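Local atomic coordinates of porphyranase B (Zobellia galactanivorans, PDB entry 3JUU), a protein that hydrolyses the red-algal polysaccharide porphyran at its linkages between beta-D-galactopyranose and alpha-L-galactopyranose-6-sulfate, leaving the unsulfated agarose portion uncut. Residues A[33-37]-A[267-272]; A[76-81]-A[93-99]; A[118-122]-A[250-256]; A[136-140]-A[176-182]. One frame throughout, in Å; residues are numbered along the deposited sequence.

Contact 1: residues A[33-37]-A[267-272]; sequences MSDEF and YNWVRS. With SO4 (sulfate ion), chain D.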
loop_
_atom_site.group_PDB
_atom_site.type_symbol
_atom_site.label_atom_id
_atom_site.label_comp_id
_atom_site.label_asym_id
_atom_site.label_seq_id
_atom_site.Cartn_x
_atom_site.Cartn_y
_atom_site.Cartn_z
ATOM N N MET A 33 -9.156 11.817 1.045
ATOM C CA MET A 33 -8.143 10.738 0.910
ATOM C C MET A 33 -7.096 10.840 1.993
ATOM O O MET A 33 -5.978 10.272 1.865
ATOM C CB MET A 33 -7.492 10.780 -0.478
ATOM C CG MET A 33 -8.497 10.529 -1.580
ATOM S SD MET A 33 -7.751 10.551 -3.234
ATOM C CE MET A 33 -6.923 8.935 -3.179
ATOM N N SER A 34 -7.436 11.512 3.094
ATOM C CA SER A 34 -6.496 11.700 4.157
ATOM C C SER A 34 -7.177 11.379 5.505
ATOM O O SER A 34 -8.358 11.609 5.640
ATOM C CB SER A 34 -5.958 13.147 4.181
ATOM O OG SER A 34 -5.370 13.456 2.900
ATOM N N ASP A 35 -6.433 10.859 6.452
ATOM C CA ASP A 35 -7.022 10.473 7.760
ATOM C C ASP A 35 -5.910 10.349 8.771
ATOM O O ASP A 35 -4.847 9.736 8.502
ATOM C CB ASP A 35 -7.792 9.139 7.639
ATOM C CG ASP A 35 -8.976 9.033 8.645
ATOM O OD1 ASP A 35 -8.837 9.603 9.732
ATOM O OD2 ASP A 35 -9.968 8.334 8.319
ATOM N N GLU A 36 -6.126 10.966 9.949
ATOM C CA GLU A 36 -5.203 10.837 11.085
ATOM C C GLU A 36 -5.637 9.640 11.945
ATOM O O GLU A 36 -4.867 9.210 12.796
ATOM C CB GLU A 36 -5.235 12.128 11.948
ATOM C CG GLU A 36 -4.723 13.359 11.234
ATOM C CD GLU A 36 -3.267 13.183 10.786
ATOM O OE1 GLU A 36 -2.413 12.818 11.615
ATOM O OE2 GLU A 36 -2.975 13.431 9.598
ATOM N N PHE A 37 -6.819 9.097 11.666
ATOM C CA PHE A 37 -7.293 7.847 12.362
ATOM C C PHE A 37 -7.480 8.055 13.864
ATOM O O PHE A 37 -7.183 7.141 14.665
ATOM C CB PHE A 37 -6.357 6.644 12.120
ATOM C CG PHE A 37 -6.229 6.326 10.677
ATOM C CD1 PHE A 37 -7.338 5.910 9.948
ATOM C CD2 PHE A 37 -4.973 6.436 10.045
ATOM C CE1 PHE A 37 -7.232 5.628 8.574
ATOM C CE2 PHE A 37 -4.893 6.153 8.654
ATOM C CZ PHE A 37 -6.005 5.735 7.944
ATOM N N TYR A 267 -0.595 2.179 10.897
ATOM C CA TYR A 267 -0.436 3.406 10.107
ATOM C C TYR A 267 -0.832 4.534 11.028
ATOM O O TYR A 267 -2.004 4.582 11.433
ATOM C CB TYR A 267 -1.358 3.395 8.901
ATOM C CG TYR A 267 -1.184 2.165 7.999
ATOM C CD1 TYR A 267 -0.468 2.266 6.781
ATOM C CD2 TYR A 267 -1.743 0.922 8.343
ATOM C CE1 TYR A 267 -0.340 1.120 5.932
ATOM C CE2 TYR A 267 -1.587 -0.210 7.526
ATOM C CZ TYR A 267 -0.888 -0.106 6.337
ATOM O OH TYR A 267 -0.739 -1.190 5.506
ATOM N N ASN A 268 0.119 5.400 11.406
ATOM C CA ASN A 268 -0.240 6.597 12.210
ATOM C C ASN A 268 -1.098 7.605 11.445
ATOM O O ASN A 268 -1.953 8.281 12.024
ATOM C CB ASN A 268 0.986 7.269 12.851
ATOM C CG ASN A 268 1.618 6.433 13.909
ATOM O OD1 ASN A 268 0.962 5.570 14.526
ATOM N ND2 ASN A 268 2.909 6.678 14.172
ATOM N N TRP A 269 -0.938 7.662 10.118
ATOM C CA TRP A 269 -1.733 8.562 9.356
ATOM C C TRP A 269 -1.526 8.258 7.889
ATOM O O TRP A 269 -0.507 7.596 7.553
ATOM C CB TRP A 269 -1.351 10.022 9.676
ATOM C CG TRP A 269 0.110 10.349 9.793
ATOM C CD1 TRP A 269 0.816 10.583 10.965
ATOM C CD2 TRP A 269 1.051 10.644 8.705
ATOM N NE1 TRP A 269 2.107 10.965 10.663
ATOM C CE2 TRP A 269 2.286 10.968 9.299
ATOM C CE3 TRP A 269 0.968 10.581 7.286
ATOM C CZ2 TRP A 269 3.467 11.258 8.530
ATOM C CZ3 TRP A 269 2.143 10.875 6.522
ATOM C CH2 TRP A 269 3.350 11.217 7.146
ATOM N N VAL A 270 -2.471 8.716 7.073
ATOM C CA VAL A 270 -2.327 8.744 5.592
ATOM C C VAL A 270 -2.699 10.135 5.155
ATOM O O VAL A 270 -3.760 10.658 5.551
ATOM C CB VAL A 270 -3.273 7.755 4.906
ATOM C CG1 VAL A 270 -3.247 7.952 3.359
ATOM C CG2 VAL A 270 -2.843 6.340 5.190
ATOM N N ARG A 271 -1.830 10.774 4.361
ATOM C CA ARG A 271 -2.114 12.169 3.951
ATOM C C ARG A 271 -1.873 12.227 2.485
ATOM O O ARG A 271 -0.792 11.820 2.013
ATOM C CB ARG A 271 -1.121 13.130 4.721
ATOM C CG ARG A 271 -1.353 13.042 6.246
ATOM C CD ARG A 271 -0.343 13.886 7.024
ATOM N NE ARG A 271 -0.569 13.813 8.480
ATOM C CZ ARG A 271 0.364 14.120 9.370
ATOM N NH1 ARG A 271 1.607 14.423 8.942
ATOM N NH2 ARG A 271 0.126 13.993 10.679
ATOM N N SER A 272 -2.843 12.788 1.782
ATOM C CA SER A 272 -2.827 12.887 0.332
ATOM C C SER A 272 -2.951 14.377 -0.026
ATOM O O SER A 272 -3.673 15.124 0.657
ATOM C CB SER A 272 -4.024 12.124 -0.165
ATOM O OG SER A 272 -3.929 10.749 0.189
HETATM S S SO4 D . 3.210 14.092 12.441
HETATM O O1 SO4 D . 3.989 15.029 13.242
HETATM O O2 SO4 D . 1.806 14.120 12.874
HETATM O O3 SO4 D . 3.326 14.507 11.041
HETATM O O4 SO4 D . 3.782 12.738 12.625
HETATM O O HOH W 1 -2.343 10.802 13.669
HETATM O O HOH W 2 -4.517 13.059 7.512
#
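E36 loses more surface here than any other residue. Its CA-to-CB bond leaves the strand 269-272, yet three bent chi angles bring the carboxylate back over it, where it meets the arginine side-on: R271 NE donates to E36 OE2 at 2.7 Å and R271 NH2 to E36 OE1 at 3.0 Å, a two-pronged salt bridge. The guanidinium has a second anion. R271 NH1 donates to O3 of a sulfate ion (2.7 Å) and R271 NH2 to its O2 (2.8 Å), while W269 NE1 reaches its O4 at 3.1 Å; the ion, probably from the crystallisation liquor, is also held by H13.

Beneath the salt bridge runs the backbone link, a single antiparallel bridge of the hydrogen-bonded kind. D35 N donates to V270 O (2.8 Å) and V270 N to D35 O (3.0 Å), so the loop that follows strand 26-29 stays beside strand 264-276 of the GH16 beta-sandwich.

F37, next in buried area, points at the strand, its CE2 4.0 Å from V270 CG2. An Asx turn sets the bend before it, F37 N donating to D35 OD1 at 2.8 Å. At the other end of the contact, V270 CG1 lies 3.9 Å from M33 O, and S272 bonds twice: its OG gives to M33 O at 2.7 Å, and its N to S34 OG at 2.8 Å. S34 OG also hydrogen-bonds to I30 O.

Contact 2: residues A[76-81]-A[93-99]; sequences ITTTML and THGGGYV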
loop_
_atom_site.group_PDB
_atom_site.type_symbol
_atom_site.label_atom_id
_atom_site.label_comp_id
_atom_site.label_asym_id
_atom_site.label_seq_id
_atom_site.Cartn_x
_atom_site.Cartn_y
_atom_site.Cartn_z
ATOM N N ILE A 76 -3.991 -2.857 11.373
ATOM C CA ILE A 76 -4.471 -4.009 10.578
ATOM C C ILE A 76 -3.742 -5.218 11.152
ATOM O O ILE A 76 -2.513 -5.329 11.080
ATOM C CB ILE A 76 -4.177 -3.850 9.045
ATOM C CG1 ILE A 76 -4.693 -2.477 8.543
ATOM C CG2 ILE A 76 -4.834 -5.062 8.280
ATOM C CD1 ILE A 76 -4.514 -2.355 6.958
ATOM N N THR A 77 -4.518 -6.123 11.755
ATOM C CA THR A 77 -3.902 -7.166 12.565
ATOM C C THR A 77 -4.047 -8.521 11.850
ATOM O O THR A 77 -5.150 -8.880 11.427
ATOM C CB THR A 77 -4.637 -7.213 13.940
ATOM O OG1 THR A 77 -4.386 -5.988 14.667
ATOM C CG2 THR A 77 -4.074 -8.389 14.785
ATOM N N THR A 78 -2.979 -9.292 11.781
ATOM C CA THR A 78 -3.048 -10.636 11.221
ATOM C C THR A 78 -3.524 -11.652 12.252
ATOM O O THR A 78 -3.128 -11.574 13.441
ATOM C CB THR A 78 -1.705 -11.124 10.758
ATOM O OG1 THR A 78 -0.778 -11.146 11.842
ATOM C CG2 THR A 78 -1.096 -10.275 9.567
ATOM N N THR A 79 -4.302 -12.621 11.782
ATOM C CA THR A 79 -4.868 -13.666 12.694
ATOM C C THR A 79 -4.840 -15.035 12.058
ATOM O O THR A 79 -4.622 -15.192 10.815
ATOM C CB THR A 79 -6.327 -13.347 13.119
ATOM O OG1 THR A 79 -7.173 -13.277 11.971
ATOM C CG2 THR A 79 -6.446 -12.017 13.877
ATOM N N MET A 80 -4.964 -16.049 12.914
ATOM C CA MET A 80 -5.262 -17.388 12.422
ATOM C C MET A 80 -6.815 -17.440 12.395
ATOM O O MET A 80 -7.473 -17.023 13.344
ATOM C CB MET A 80 -4.682 -18.457 13.357
ATOM C CG MET A 80 -4.924 -19.868 12.781
ATOM S SD MET A 80 -3.855 -20.223 11.367
ATOM C CE MET A 80 -2.232 -20.376 12.146
ATOM N N LEU A 81 -7.427 -17.874 11.300
ATOM C CA LEU A 81 -8.893 -17.999 11.350
ATOM C C LEU A 81 -9.179 -19.225 12.298
ATOM O O LEU A 81 -8.439 -20.183 12.336
ATOM C CB LEU A 81 -9.429 -18.342 9.961
ATOM C CG LEU A 81 -9.084 -17.313 8.824
ATOM C CD1 LEU A 81 -9.684 -17.844 7.476
ATOM C CD2 LEU A 81 -9.588 -15.900 9.187
ATOM N N THR A 93 -6.920 -19.857 5.553
ATOM C CA THR A 93 -6.637 -20.292 6.912
ATOM C C THR A 93 -6.241 -19.144 7.775
ATOM O O THR A 93 -6.196 -19.282 8.993
ATOM C CB THR A 93 -5.488 -21.268 6.914
ATOM O OG1 THR A 93 -4.382 -20.709 6.157
ATOM C CG2 THR A 93 -5.879 -22.592 6.225
ATOM N N HIS A 94 -5.933 -17.989 7.151
ATOM C CA HIS A 94 -5.421 -16.822 7.930
ATOM C C HIS A 94 -6.269 -15.589 7.648
ATOM O O HIS A 94 -6.890 -15.469 6.540
ATOM C CB HIS A 94 -3.966 -16.508 7.532
ATOM C CG HIS A 94 -2.970 -17.534 7.999
ATOM N ND1 HIS A 94 -2.922 -18.823 7.496
ATOM C CD2 HIS A 94 -2.004 -17.467 8.953
ATOM C CE1 HIS A 94 -1.936 -19.487 8.071
ATOM N NE2 HIS A 94 -1.396 -18.694 8.999
ATOM N N GLY A 95 -6.300 -14.661 8.622
ATOM C CA GLY A 95 -7.007 -13.379 8.403
ATOM C C GLY A 95 -6.026 -12.250 8.186
ATOM O O GLY A 95 -5.094 -12.119 8.966
ATOM N N GLY A 96 -6.229 -11.444 7.130
ATOM C CA GLY A 96 -5.473 -10.160 6.968
ATOM C C GLY A 96 -6.503 -9.074 6.943
ATOM O O GLY A 96 -7.549 -9.170 7.633
ATOM N N GLY A 97 -6.230 -7.971 6.214
ATOM C CA GLY A 97 -7.193 -6.899 6.210
ATOM C C GLY A 97 -6.934 -6.013 5.008
ATOM O O GLY A 97 -5.813 -5.997 4.423
ATOM N N TYR A 98 -7.982 -5.265 4.664
ATOM C CA TYR A 98 -7.970 -4.458 3.419
ATOM C C TYR A 98 -8.609 -3.160 3.785
ATOM O O TYR A 98 -9.687 -3.144 4.477
ATOM C CB TYR A 98 -8.752 -5.195 2.335
ATOM C CG TYR A 98 -9.130 -4.363 1.078
ATOM C CD1 TYR A 98 -8.497 -4.579 -0.118
ATOM C CD2 TYR A 98 -10.102 -3.319 1.156
ATOM C CE1 TYR A 98 -8.835 -3.853 -1.269
ATOM C CE2 TYR A 98 -10.446 -2.583 0.003
ATOM C CZ TYR A 98 -9.811 -2.899 -1.193
ATOM O OH TYR A 98 -10.130 -2.272 -2.335
ATOM N N VAL A 99 -7.947 -2.065 3.416
ATOM C CA VAL A 99 -8.575 -0.760 3.598
ATOM C C VAL A 99 -8.348 -0.009 2.271
ATOM O O VAL A 99 -7.176 0.189 1.903
ATOM C CB VAL A 99 -7.892 0.038 4.756
ATOM C CG1 VAL A 99 -8.660 1.422 4.966
ATOM C CG2 VAL A 99 -7.858 -0.754 6.083
HETATM O O HOH W 3 -7.334 -21.502 10.140
#
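I76 starts the walk with its side chain directed at strand 93-99: CG2 lies 3.6 Å from G97 CA, and CD1 packs on V99 CG2 at 3.8 Å. A CB on G97 would collide with that CG2. T77 points away, its hydroxyl bonded to T264, and the regular strand lapses at T78, where the contact is a CA-H...O approach of T78 CA to G95 O (3.4 Å).

Pairing sets in at T79. This beta hairpin of strands 73-87 and 90-101 has an antiparallel hydrogen-bonded pair here, T79 N donating to G95 O (3.0 Å) and G95 N to T79 O (2.8 Å). M80 faces H94 in a non-hydrogen-bonded pair, its SD over the imidazole, 3.9 Å from the H94 ring centroid: a Met-aromatic contact. L81 N then donates to T93 O at 3.0 Å, and a water bridges L81 O and T93 O. L81 CD2 lies 3.6 Å from G95 N.

Since a CB on G95 would strike T79 OG1 and crowd L81, glycine there lets both settle directly on the backbone. Between these segments the main-chain hydrogen bonds run from T79 to L81, with M80 and L81 packing alongside, whereas I76 meets G97 and V99 by packing alone.

Contact 3: residues A[118-122]-A[250-256]; sequences KTFMS and VPKDGGM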
loop_
_atom_site.group_PDB
_atom_site.type_symbol
_atom_site.label_atom_id
_atom_site.label_comp_id
_atom_site.label_asym_id
_atom_site.label_seq_id
_atom_site.Cartn_x
_atom_site.Cartn_y
_atom_site.Cartn_z
ATOM N N LYS A 118 5.397 -7.995 12.074
ATOM C CA LYS A 118 6.550 -8.898 12.132
ATOM C C LYS A 118 6.180 -10.371 11.767
ATOM O O LYS A 118 6.689 -11.347 12.363
ATOM C CB LYS A 118 7.064 -8.837 13.580
ATOM C CG LYS A 118 8.447 -9.438 13.720
ATOM C CD LYS A 118 8.929 -9.152 15.228
ATOM C CE LYS A 118 10.304 -9.769 15.383
ATOM N NZ LYS A 118 10.823 -9.634 16.762
ATOM N N THR A 119 5.300 -10.541 10.794
ATOM C CA THR A 119 4.827 -11.874 10.366
ATOM C C THR A 119 5.135 -12.119 8.877
ATOM O O THR A 119 5.664 -11.242 8.160
ATOM C CB THR A 119 3.282 -12.088 10.514
ATOM O OG1 THR A 119 2.581 -11.489 9.404
ATOM C CG2 THR A 119 2.752 -11.467 11.828
ATOM N N PHE A 120 4.857 -13.324 8.437
ATOM C CA PHE A 120 5.078 -13.634 7.002
ATOM C C PHE A 120 4.111 -12.926 6.043
ATOM O O PHE A 120 4.324 -13.017 4.788
ATOM C CB PHE A 120 4.967 -15.182 6.812
ATOM C CG PHE A 120 3.536 -15.711 6.815
ATOM C CD1 PHE A 120 2.934 -16.124 5.604
ATOM C CD2 PHE A 120 2.818 -15.872 8.009
ATOM C CE1 PHE A 120 1.625 -16.603 5.546
ATOM C CE2 PHE A 120 1.523 -16.402 7.995
ATOM C CZ PHE A 120 0.882 -16.756 6.757
ATOM N N MET A 121 3.061 -12.272 6.577
ATOM C CA MET A 121 2.057 -11.530 5.785
ATOM C C MET A 121 2.535 -10.090 5.547
ATOM O O MET A 121 3.449 -9.643 6.164
ATOM C CB MET A 121 0.673 -11.554 6.498
ATOM C CG MET A 121 0.188 -13.005 6.496
ATOM S SD MET A 121 -1.416 -13.260 7.327
ATOM C CE MET A 121 -2.611 -12.252 6.343
ATOM N N SER A 122 1.991 -9.472 4.511
ATOM C CA SER A 122 2.502 -8.201 4.031
ATOM C C SER A 122 2.112 -6.999 4.894
ATOM O O SER A 122 1.195 -7.069 5.794
ATOM C CB SER A 122 1.960 -8.011 2.592
ATOM O OG SER A 122 0.583 -7.591 2.644
ATOM N N VAL A 250 3.378 -20.068 4.363
ATOM C CA VAL A 250 3.043 -20.097 5.789
ATOM C C VAL A 250 4.183 -20.860 6.522
ATOM O O VAL A 250 4.629 -21.907 6.040
ATOM C CB VAL A 250 1.748 -20.948 5.967
ATOM C CG1 VAL A 250 1.378 -21.012 7.514
ATOM C CG2 VAL A 250 0.551 -20.316 5.190
ATOM N N PRO A 251 4.702 -20.340 7.663
ATOM C CA PRO A 251 5.772 -21.053 8.412
ATOM C C PRO A 251 5.216 -22.278 9.161
ATOM O O PRO A 251 4.011 -22.393 9.352
ATOM C CB PRO A 251 6.222 -20.034 9.497
ATOM C CG PRO A 251 5.506 -18.730 9.187
ATOM C CD PRO A 251 4.342 -19.034 8.266
ATOM N N LYS A 252 6.090 -23.123 9.661
ATOM C CA LYS A 252 5.657 -24.444 10.166
ATOM C C LYS A 252 4.803 -24.342 11.434
ATOM O O LYS A 252 4.111 -25.307 11.823
ATOM C CB LYS A 252 6.936 -25.292 10.446
ATOM C CG LYS A 252 7.532 -25.870 9.142
ATOM C CD LYS A 252 8.848 -26.598 9.404
ATOM C CE LYS A 252 9.510 -26.997 8.066
ATOM N NZ LYS A 252 10.250 -28.346 8.160
ATOM N N ASP A 253 4.920 -23.234 12.169
ATOM C CA ASP A 253 4.136 -23.042 13.388
ATOM C C ASP A 253 2.802 -22.305 13.095
ATOM O O ASP A 253 2.065 -21.978 14.000
ATOM C CB ASP A 253 4.936 -22.327 14.503
ATOM C CG ASP A 253 5.260 -20.839 14.149
ATOM O OD1 ASP A 253 5.021 -20.378 13.004
ATOM O OD2 ASP A 253 5.769 -20.123 15.012
ATOM N N GLY A 254 2.540 -22.002 11.811
ATOM C CA GLY A 254 1.391 -21.206 11.377
ATOM C C GLY A 254 1.657 -19.689 11.267
ATOM O O GLY A 254 0.833 -18.972 10.691
ATOM N N GLY A 255 2.726 -19.198 11.869
ATOM C CA GLY A 255 3.189 -17.824 11.652
ATOM C C GLY A 255 2.448 -16.798 12.498
ATOM O O GLY A 255 2.763 -15.587 12.426
ATOM N N MET A 256 1.512 -17.238 13.359
ATOM C CA MET A 256 0.684 -16.299 14.129
ATOM C C MET A 256 0.856 -16.350 15.669
ATOM O O MET A 256 -0.056 -15.925 16.415
ATOM C CB MET A 256 -0.795 -16.532 13.773
ATOM C CG MET A 256 -1.119 -16.223 12.270
ATOM S SD MET A 256 -1.017 -14.401 12.019
ATOM C CE MET A 256 0.193 -14.331 10.593
HETATM O O HOH W 4 4.829 -15.154 10.580
#
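No direct hydrogen bond joins these two loops; a phenylalanine does most of the work. F120 is buried with its ring laid against the backbone and proline of 250-256, making two CH-pi contacts over the face: P251 CD is 3.8 Å and V250 CA 4.1 Å from the F120 ring centroid. V250 CG2 adds to this at 3.9 Å from F120 CE1. Around the same ring M256 CE comes to 3.6 Å from F120 CE2, and that methyl also touches M121 SD and T119 CB, each at 3.8 Å. G255 fits because a CB in this geometry would run into F120 CD2; its positive phi suits glycine as well.

Each loop is shaped from within. An ST turn has M121 N donating to T119 OG1 (3.0 Å), which also bonds to N117, while P251 to G254 form a type I turn, overlapped by an Asx turn in which G255 N donates to D253 OD1 (2.8 Å). The polar link between the loops is a water, which accepts from F120 N and donates to G255 O, both at 2.8 Å.

H94 meets the F120 ring edge-to-face. The side chain of M121 is about 6 Å from that of E243, a likely substrate-binding residue, so this is loop packing beside the substrate-binding site of a GH16 jelly roll.

Contact 4: residues A[136-140]-A[176-182]; sequences GCDKR and IPEGCEY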
loop_
_atom_site.group_PDB
_atom_site.type_symbol
_atom_site.label_atom_id
_atom_site.label_comp_id
_atom_site.label_asym_id
_atom_site.label_seq_id
_atom_site.Cartn_x
_atom_site.Cartn_y
_atom_site.Cartn_z
ATOM N N GLY A 136 -13.251 2.649 -22.377
ATOM C CA GLY A 136 -12.263 2.481 -23.495
ATOM C C GLY A 136 -10.934 1.930 -22.938
ATOM O O GLY A 136 -10.902 1.040 -22.083
ATOM N N CYS A 137 -9.840 2.510 -23.401
ATOM C CA CYS A 137 -8.500 2.029 -22.972
ATOM C C CYS A 137 -8.185 2.221 -21.462
ATOM O O CYS A 137 -7.278 1.542 -20.940
ATOM C CB CYS A 137 -7.434 2.722 -23.819
ATOM S SG CYS A 137 -7.491 2.111 -25.568
ATOM N N ASP A 138 -8.922 3.085 -20.780
ATOM C CA ASP A 138 -8.750 3.257 -19.318
ATOM C C ASP A 138 -9.145 2.058 -18.488
ATOM O O ASP A 138 -8.918 2.047 -17.290
ATOM C CB ASP A 138 -9.491 4.479 -18.798
ATOM C CG ASP A 138 -8.920 5.817 -19.342
ATOM O OD1 ASP A 138 -7.798 5.862 -19.922
ATOM O OD2 ASP A 138 -9.630 6.781 -19.122
ATOM N N LYS A 139 -9.673 0.998 -19.119
ATOM C CA LYS A 139 -9.945 -0.266 -18.425
ATOM C C LYS A 139 -8.645 -1.019 -18.105
ATOM O O LYS A 139 -8.663 -1.992 -17.355
ATOM C CB LYS A 139 -10.863 -1.174 -19.318
ATOM C CG LYS A 139 -12.337 -0.635 -19.447
ATOM C CD LYS A 139 -13.206 -1.668 -20.267
ATOM C CE LYS A 139 -14.294 -0.983 -21.037
ATOM N NZ LYS A 139 -15.287 -0.340 -20.038
ATOM N N ARG A 140 -7.530 -0.644 -18.735
ATOM C CA ARG A 140 -6.202 -1.236 -18.432
ATOM C C ARG A 140 -5.908 -0.881 -16.963
ATOM O O ARG A 140 -6.488 0.036 -16.414
ATOM C CB ARG A 140 -5.102 -0.616 -19.319
ATOM C CG ARG A 140 -4.950 0.884 -19.085
ATOM C CD ARG A 140 -4.116 1.504 -20.246
ATOM N NE ARG A 140 -4.070 2.970 -20.162
ATOM C CZ ARG A 140 -3.175 3.713 -19.492
ATOM N NH1 ARG A 140 -2.181 3.184 -18.821
ATOM N NH2 ARG A 140 -3.301 5.035 -19.493
ATOM N N ILE A 176 -4.222 -4.989 -20.414
ATOM C CA ILE A 176 -4.454 -3.933 -21.386
ATOM C C ILE A 176 -5.424 -4.441 -22.499
ATOM O O ILE A 176 -5.176 -5.537 -23.076
ATOM C CB ILE A 176 -3.127 -3.483 -22.030
ATOM C CG1 ILE A 176 -2.214 -2.848 -20.965
ATOM C CG2 ILE A 176 -3.333 -2.529 -23.249
ATOM C CD1 ILE A 176 -0.829 -3.198 -21.341
ATOM N N PRO A 177 -6.511 -3.681 -22.791
ATOM C CA PRO A 177 -7.451 -4.157 -23.834
ATOM C C PRO A 177 -6.772 -4.259 -25.198
ATOM O O PRO A 177 -5.976 -3.388 -25.573
ATOM C CB PRO A 177 -8.522 -3.055 -23.904
ATOM C CG PRO A 177 -8.468 -2.424 -22.496
ATOM C CD PRO A 177 -7.005 -2.465 -22.118
ATOM N N GLU A 178 -7.124 -5.304 -25.954
ATOM C CA GLU A 178 -6.543 -5.487 -27.287
ATOM C C GLU A 178 -6.846 -4.255 -28.155
ATOM O O GLU A 178 -7.907 -3.636 -28.026
ATOM C CB GLU A 178 -6.935 -6.857 -27.874
ATOM C CG GLU A 178 -8.201 -6.896 -28.667
ATOM C CD GLU A 178 -7.924 -6.990 -30.154
ATOM O OE1 GLU A 178 -8.188 -8.080 -30.716
ATOM O OE2 GLU A 178 -7.413 -5.991 -30.748
ATOM N N GLY A 179 -5.857 -3.806 -28.941
ATOM C CA GLY A 179 -5.971 -2.552 -29.679
ATOM C C GLY A 179 -5.556 -1.259 -28.978
ATOM O O GLY A 179 -5.477 -0.216 -29.606
ATOM N N CYS A 180 -5.311 -1.299 -27.668
ATOM C CA CYS A 180 -4.925 -0.110 -26.941
ATOM C C CYS A 180 -3.402 -0.010 -26.953
ATOM O O CYS A 180 -2.766 -1.006 -26.679
ATOM C CB CYS A 180 -5.460 -0.222 -25.500
ATOM S SG CYS A 180 -7.265 0.035 -25.429
ATOM N N GLU A 181 -2.848 1.155 -27.294
ATOM C CA GLU A 181 -1.392 1.338 -27.528
ATOM C C GLU A 181 -0.673 1.579 -26.206
ATOM O O GLU A 181 -0.182 2.693 -25.969
ATOM C CB GLU A 181 -1.106 2.629 -28.333
ATOM C CG GLU A 181 -2.069 2.906 -29.411
ATOM C CD GLU A 181 -1.660 2.156 -30.599
ATOM O OE1 GLU A 181 -1.138 1.024 -30.389
ATOM O OE2 GLU A 181 -1.827 2.714 -31.707
ATOM N N TYR A 182 -0.678 0.591 -25.331
ATOM C CA TYR A 182 0.052 0.738 -24.050
ATOM C C TYR A 182 0.866 -0.520 -23.881
ATOM O O TYR A 182 0.461 -1.595 -24.311
ATOM C CB TYR A 182 -0.952 0.885 -22.904
ATOM C CG TYR A 182 -1.685 2.176 -22.985
ATOM C CD1 TYR A 182 -1.069 3.349 -22.584
ATOM C CD2 TYR A 182 -2.962 2.249 -23.578
ATOM C CE1 TYR A 182 -1.735 4.571 -22.698
ATOM C CE2 TYR A 182 -3.641 3.464 -23.684
ATOM C CZ TYR A 182 -3.005 4.599 -23.248
ATOM O OH TYR A 182 -3.621 5.803 -23.371
#
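One covalent bond ties these loops together: C137 SG and C180 SG are 2.1 Å apart, with a chi3 of -89°, close to the ideal for an unstrained disulfide. Each cysteine sits in a tight piece of backbone. C137 opens the short 3-10 segment 137-139, in which K139 N donates to G136 O (3.2 Å), with R140 N to C137 O (3.1 Å) just after it; C180 closes the type II turn that begins at P177, its N donating to P177 O at 3.0 Å. G179, with positive phi, takes the third position of that turn, where glycine is favoured.

The second interaction is a cation-pi stack. The guanidinium of R140 lies flat on the ring of Y182, centres 3.8 Å apart and planes at 12°, and R140 CD adds a CH-pi contact 3.9 Å from the ring centroid. The charged end has further partners: R140 NH2 forms a salt bridge with D233, and NH1 a hydrogen bond with D231 O.

Apolar packing fills what remains. P177 leans on the first loop, its CD 3.9 Å from R140 CB and its CG 4.2 Å from K139 CB, while C137 CB meets Y182 CE2 at 3.9 Å.

With no hydrogen bond between the segments, these two surface loops depend on a cross-link and on an arginine that stacks one face of its guanidinium on Y182 while its NH2 pairs with D233.

In the fold
Contacts 2 and 3 are neighbours, their centres 11 Å apart, joined by a probable hydrogen bond from H94 NE2 to G254 O (2.8 Å) and by packing of T78 on M256 and T119. Contact 1, its centre about 21 Å from that of contact 2, touches it where Y267 CE2 meets I76 CD1 at 3.7 Å, strands 264-276 and 73-87 being adjacent in the sheet. Contact 4 stands apart, 32 to 38 Å from the others between centres. Along the chain contact 1 spans everything, contact 2 closes before contact 3 opens, and contact 3 encloses contact 4. Thus contact 1 pairs residues from near the two chain ends, contacts 2 and 3 cluster near the substrate site, and contact 4 is a separate disulfide-linked loop pair.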